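Local coordinates for protein arginase (Trypanosoma brucei brucei, PDB 4RHJ) that is of unknown function but adopts the arginase-deacetylase fold, having evolved without the binuclear manganese cluster of true arginases, at residues 63-68 with 76-81; 246-251 with 267-272. One frame throughout, in Å; residues are numbered along the deposited sequence.

Interaction 1 (63-68 with 76-81); sequences DFFLQS and AELTIH
Phe65 reaches out from the short helix 62-66 with the CZ end of its ring against CD1 of Leu78, on strand 77-81. In this arginase-deacetylase fold that strand lies at one edge of the chain's central parallel sheet, so the contact packs a short helix against an outermost strand of this chain's sheet. CD1 of Leu78 sits 3.5 Å from Phe65 CZ. It approaches the ring obliquely, and the two side chains cross at about a right angle. The reach follows from the first torsion: Phe65 CG is anti to its own N (chi1 174°), which carries the ring end over to the strand. The next residue, Leu66, makes a looser apolar contact with Ile80, the next residue along the strand to point the same way as Leu78. Thr79 and His81 use their backbones to pair with strand 95-103. Helix 303-316 completes the apolar patch, with Ile312 against Phe65 and Ile316 against Leu78. Arg70 touches Ile80 and makes weak hydrogen bonds to the carbonyls of Phe65 and Leu66. The junction is therefore hydrophobic, only partly buried, and tightest at the ring. At its looser end, CD2 of Leu66 lies 4.5 Å from CG2 of Ile80.

Interaction 2 (246-251 with 267-272); sequences SVLDPA and RDLLHI
The flat groups stand apart from the meeting of Leu248 with Leu269. On helix 266-274, the Arg267 guanidinium carries CD1 of Leu270 over the centre of one face, 3.8 Å above the plane; its NE donates to Gly262 O of the second subunit. On the loop side, the Asp249 carboxylate accepts from Ala251 N at OD1 (3.1 Å), on the anti side and 23° out of plane, closing an Asx turn. Leu269 CD2 fits against two branches, 3.8 Å from Val247 CG1 and 3.8 Å from Leu248 CD2. Leu248 CD2 also rests on Leu269 CB, and these two leucines cross at about a right angle. Leu269 has chi1 at -177°, CG trans to N, and from there CD2 reaches Val247 and Leu248. Phe168 of strand 163-168 touches both Val247 and Leu269. Arg199 hydrogen-bonds the carbonyl oxygens of Ser246 and Val247, and Ser246 N donates to OD1 of Asp244, which binds manganese in another structure of this protein but carries none here. The meeting itself is buried and aliphatic, so across it the two segments are joined by apolar packing alone, which probably gains from excluding water.

How the interactions relate
From the N terminus, the chain passes strand 46-50 and helix 62-66, and interaction 1 closes a seven-residue loop as it enters strand 77-81 at the sheet edge. Interaction 2 comes much later, after strand 239-244, bridging 15 residues to helix 266-274, which then leads to the neighbouring parallel strand 281-287 in a beta-alpha-beta crossover. The two loops follow in series and neither nest nor cross; the centres of interactions 1 and 2 lie about 21 Å apart, and the nearest atoms of interactions 1 and 2 about 10 Å. Two features still join them. Helix 303-316 packs on both, and Asp73, within the loop that interaction 1 closes, forms a salt bridge with Arg267 of interaction 2.

Interaction 1 (63-68 with 76-81)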
loop_
_atom_site.group_PDB
_atom_site.type_symbol
_atom_site.label_atom_id
_atom_site.label_comp_id
_atom_site.label_asym_id
_atom_site.label_seq_id
_atom_site.Cartn_x
_atom_site.Cartn_y
_atom_site.Cartn_z
ATOM N N ASP A 63 -5.301 16.257 -17.558
ATOM C CA ASP A 63 -5.009 17.555 -16.957
ATOM C C ASP A 63 -4.212 17.447 -15.643
ATOM O O ASP A 63 -3.417 18.321 -15.324
ATOM C CB ASP A 63 -6.320 18.318 -16.713
ATOM C CG ASP A 63 -7.407 17.973 -17.729
ATOM O OD1 ASP A 63 -7.340 18.483 -18.863
ATOM O OD2 ASP A 63 -8.336 17.211 -17.382
ATOM N N PHE A 64 -4.441 16.365 -14.896
ATOM C CA PHE A 64 -3.700 16.066 -13.678
ATOM C C PHE A 64 -2.256 15.653 -13.999
ATOM O O PHE A 64 -1.334 16.004 -13.278
ATOM C CB PHE A 64 -4.415 14.971 -12.891
ATOM C CG PHE A 64 -3.890 14.773 -11.505
ATOM C CD1 PHE A 64 -4.266 15.624 -10.480
ATOM C CD2 PHE A 64 -3.045 13.726 -11.215
ATOM C CE1 PHE A 64 -3.797 15.438 -9.190
ATOM C CE2 PHE A 64 -2.568 13.533 -9.918
ATOM C CZ PHE A 64 -2.949 14.394 -8.905
ATOM N N PHE A 65 -2.071 14.930 -15.097
ATOM C CA PHE A 65 -0.741 14.543 -15.565
ATOM C C PHE A 65 0.056 15.738 -16.077
ATOM O O PHE A 65 1.284 15.774 -15.992
ATOM C CB PHE A 65 -0.841 13.502 -16.678
ATOM C CG PHE A 65 0.477 13.163 -17.305
ATOM C CD1 PHE A 65 1.376 12.334 -16.653
ATOM C CD2 PHE A 65 0.829 13.675 -18.538
ATOM C CE1 PHE A 65 2.593 12.022 -17.224
ATOM C CE2 PHE A 65 2.049 13.359 -19.115
ATOM C CZ PHE A 65 2.924 12.534 -18.460
ATOM N N LEU A 66 -0.648 16.720 -16.621
ATOM C CA LEU A 66 0.018 17.885 -17.172
ATOM C C LEU A 66 0.486 18.817 -16.067
ATOM O O LEU A 66 1.418 19.593 -16.267
ATOM C CB LEU A 66 -0.901 18.615 -18.144
ATOM C CG LEU A 66 -1.398 17.783 -19.333
ATOM C CD1 LEU A 66 -2.293 18.627 -20.220
ATOM C CD2 LEU A 66 -0.234 17.212 -20.141
ATOM N N GLN A 67 -0.127 18.704 -14.891
ATOM C CA GLN A 67 0.217 19.571 -13.763
ATOM C C GLN A 67 1.216 18.890 -12.818
ATOM O O GLN A 67 1.692 19.480 -11.845
ATOM C CB GLN A 67 -1.050 19.988 -13.010
ATOM C CG GLN A 67 -1.669 18.923 -12.131
ATOM C CD GLN A 67 -2.548 19.511 -11.040
ATOM O OE1 GLN A 67 -2.953 20.670 -11.110
ATOM N NE2 GLN A 67 -2.834 18.718 -10.021
ATOM N N SER A 68 1.544 17.647 -13.150
ATOM C CA SER A 68 2.423 16.809 -12.349
ATOM C C SER A 68 3.894 17.124 -12.615
ATOM O O SER A 68 4.227 17.711 -13.645
ATOM C CB SER A 68 2.127 15.336 -12.650
ATOM O OG SER A 68 0.736 15.078 -12.579
ATOM N N ALA A 76 15.814 11.037 -17.244
ATOM C CA ALA A 76 15.343 11.800 -18.398
ATOM C C ALA A 76 14.205 12.712 -17.932
ATOM O O ALA A 76 13.583 12.441 -16.907
ATOM C CB ALA A 76 14.883 10.882 -19.496
ATOM N N GLU A 77 13.942 13.798 -18.657
ATOM C CA GLU A 77 12.887 14.732 -18.261
ATOM C C GLU A 77 11.847 14.969 -19.373
ATOM O O GLU A 77 12.214 15.203 -20.527
ATOM C CB GLU A 77 13.512 16.068 -17.814
ATOM C CG GLU A 77 14.870 16.418 -18.448
ATOM C CD GLU A 77 15.474 17.711 -17.887
ATOM O OE1 GLU A 77 16.662 17.703 -17.498
ATOM O OE2 GLU A 77 14.765 18.735 -17.838
ATOM N N LEU A 78 10.556 14.904 -19.026
ATOM C CA LEU A 78 9.494 15.181 -20.000
ATOM C C LEU A 78 9.459 16.667 -20.363
ATOM O O LEU A 78 9.723 17.524 -19.513
ATOM C CB LEU A 78 8.118 14.756 -19.473
ATOM C CG LEU A 78 7.752 13.320 -19.096
ATOM C CD1 LEU A 78 6.361 13.324 -18.505
ATOM C CD2 LEU A 78 7.831 12.340 -20.268
ATOM N N THR A 79 9.148 16.959 -21.631
ATOM C CA THR A 79 8.963 18.331 -22.114
ATOM C C THR A 79 7.657 18.421 -22.940
ATOM O O THR A 79 7.516 17.746 -23.952
ATOM C CB THR A 79 10.204 18.821 -22.956
ATOM O OG1 THR A 79 10.037 18.516 -24.340
ATOM C CG2 THR A 79 11.488 18.177 -22.472
ATOM N N ILE A 80 6.707 19.249 -22.503
ATOM C CA ILE A 80 5.356 19.270 -23.091
ATOM C C ILE A 80 5.047 20.494 -23.982
ATOM O O ILE A 80 5.054 21.641 -23.523
ATOM C CB ILE A 80 4.274 19.189 -21.975
ATOM C CG1 ILE A 80 4.451 17.913 -21.127
ATOM C CG2 ILE A 80 2.859 19.335 -22.556
ATOM C CD1 ILE A 80 4.105 16.594 -21.806
ATOM N N HIS A 81 4.757 20.214 -25.255
ATOM C CA HIS A 81 4.489 21.223 -26.292
ATOM C C HIS A 81 3.101 21.087 -26.899
ATOM O O HIS A 81 2.627 19.983 -27.169
ATOM C CB HIS A 81 5.504 21.127 -27.429
ATOM C CG HIS A 81 6.832 20.602 -27.005
ATOM N ND1 HIS A 81 7.834 21.417 -26.526
ATOM C CD2 HIS A 81 7.319 19.343 -26.960
ATOM C CE1 HIS A 81 8.888 20.683 -26.225
ATOM N NE2 HIS A 81 8.601 19.420 -26.479
#

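Interaction 2 (246-251 with 267-272)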
loop_
_atom_site.group_PDB
_atom_site.type_symbol
_atom_site.label_atom_id
_atom_site.label_comp_id
_atom_site.label_asym_id
_atom_site.label_seq_id
_atom_site.Cartn_x
_atom_site.Cartn_y
_atom_site.Cartn_z
ATOM N N SER A 246 -6.409 -1.484 -12.909
ATOM C CA SER A 246 -6.846 -2.602 -12.083
ATOM C C SER A 246 -5.659 -3.536 -11.734
ATOM O O SER A 246 -5.716 -4.291 -10.755
ATOM C CB SER A 246 -7.947 -3.384 -12.788
ATOM O OG SER A 246 -7.398 -4.191 -13.807
ATOM N N VAL A 247 -4.586 -3.471 -12.521
ATOM C CA VAL A 247 -3.418 -4.317 -12.264
ATOM C C VAL A 247 -2.752 -3.991 -10.933
ATOM O O VAL A 247 -2.205 -4.881 -10.292
ATOM C CB VAL A 247 -2.337 -4.215 -13.384
ATOM C CG1 VAL A 247 -1.468 -2.966 -13.240
ATOM C CG2 VAL A 247 -1.415 -5.457 -13.365
ATOM N N LEU A 248 -2.787 -2.727 -10.512
ATOM C CA LEU A 248 -2.160 -2.343 -9.247
ATOM C C LEU A 248 -2.962 -2.935 -8.095
ATOM O O LEU A 248 -3.910 -3.674 -8.313
ATOM C CB LEU A 248 -2.068 -0.814 -9.124
ATOM C CG LEU A 248 -1.126 -0.126 -10.118
ATOM C CD1 LEU A 248 -1.199 1.386 -10.059
ATOM C CD2 LEU A 248 0.278 -0.569 -9.846
ATOM N N ASP A 249 -2.583 -2.632 -6.868
ATOM C CA ASP A 249 -3.392 -3.073 -5.749
ATOM C C ASP A 249 -4.498 -2.028 -5.575
ATOM O O ASP A 249 -4.333 -0.884 -6.007
ATOM C CB ASP A 249 -2.540 -3.233 -4.482
ATOM C CG ASP A 249 -3.188 -4.128 -3.445
ATOM O OD1 ASP A 249 -3.805 -3.572 -2.513
ATOM O OD2 ASP A 249 -3.094 -5.374 -3.560
ATOM N N PRO A 250 -5.642 -2.423 -4.996
ATOM C CA PRO A 250 -6.647 -1.418 -4.633
ATOM C C PRO A 250 -6.103 -0.403 -3.610
ATOM O O PRO A 250 -6.629 0.714 -3.521
ATOM C CB PRO A 250 -7.791 -2.255 -4.043
ATOM C CG PRO A 250 -7.584 -3.635 -4.603
ATOM C CD PRO A 250 -6.112 -3.801 -4.754
ATOM N N ALA A 251 -5.056 -0.765 -2.879
ATOM C CA ALA A 251 -4.417 0.183 -1.954
ATOM C C ALA A 251 -3.757 1.369 -2.673
ATOM O O ALA A 251 -3.777 2.506 -2.163
ATOM C CB ALA A 251 -3.391 -0.521 -1.082
ATOM N N ARG A 267 5.366 0.769 -7.512
ATOM C CA ARG A 267 6.769 0.484 -7.801
ATOM C C ARG A 267 6.927 -0.854 -8.525
ATOM O O ARG A 267 7.772 -0.997 -9.405
ATOM C CB ARG A 267 7.593 0.503 -6.507
ATOM C CG ARG A 267 9.088 0.271 -6.706
ATOM C CD ARG A 267 9.649 1.161 -7.811
ATOM N NE ARG A 267 9.550 2.562 -7.435
ATOM C CZ ARG A 267 10.013 3.574 -8.166
ATOM N NH1 ARG A 267 10.614 3.359 -9.330
ATOM N NH2 ARG A 267 9.880 4.810 -7.721
ATOM N N ASP A 268 6.110 -1.831 -8.150
ATOM C CA ASP A 268 6.080 -3.137 -8.806
ATOM C C ASP A 268 5.811 -3.015 -10.306
ATOM O O ASP A 268 6.472 -3.643 -11.121
ATOM C CB ASP A 268 5.015 -4.045 -8.169
ATOM C CG ASP A 268 5.291 -4.352 -6.699
ATOM O OD1 ASP A 268 6.437 -4.158 -6.248
ATOM O OD2 ASP A 268 4.352 -4.779 -5.987
ATOM N N LEU A 269 4.833 -2.199 -10.668
ATOM C CA LEU A 269 4.510 -1.999 -12.065
ATOM C C LEU A 269 5.644 -1.276 -12.777
ATOM O O LEU A 269 6.084 -1.715 -13.826
ATOM C CB LEU A 269 3.199 -1.219 -12.197
ATOM C CG LEU A 269 2.635 -0.967 -13.596
ATOM C CD1 LEU A 269 2.631 -2.243 -14.445
ATOM C CD2 LEU A 269 1.227 -0.344 -13.501
ATOM N N LEU A 270 6.147 -0.202 -12.175
ATOM C CA LEU A 270 7.235 0.583 -12.752
ATOM C C LEU A 270 8.485 -0.276 -13.022
ATOM O O LEU A 270 9.194 -0.058 -13.998
ATOM C CB LEU A 270 7.581 1.770 -11.835
ATOM C CG LEU A 270 6.593 2.941 -11.685
ATOM C CD1 LEU A 270 7.054 3.987 -10.622
ATOM C CD2 LEU A 270 6.301 3.628 -13.024
ATOM N N HIS A 271 8.733 -1.264 -12.167
ATOM C CA HIS A 271 9.842 -2.218 -12.355
ATOM C C HIS A 271 9.615 -3.098 -13.570
ATOM O O HIS A 271 10.429 -3.169 -14.472
ATOM C CB HIS A 271 10.010 -3.103 -11.104
ATOM C CG HIS A 271 11.123 -4.098 -11.205
ATOM N ND1 HIS A 271 12.389 -3.838 -10.737
ATOM C CD2 HIS A 271 11.162 -5.347 -11.727
ATOM C CE1 HIS A 271 13.165 -4.888 -10.965
ATOM N NE2 HIS A 271 12.447 -5.811 -11.573
ATOM N N ILE A 272 8.493 -3.788 -13.576
ATOM C CA ILE A 272 8.163 -4.692 -14.654
ATOM C C ILE A 272 8.021 -3.924 -15.954
ATOM O O ILE A 272 8.462 -4.388 -16.987
ATOM C CB ILE A 272 6.886 -5.467 -14.311
ATOM C CG1 ILE A 272 7.118 -6.274 -13.036
ATOM C CG2 ILE A 272 6.452 -6.380 -15.451
ATOM C CD1 ILE A 272 5.911 -7.027 -12.558
#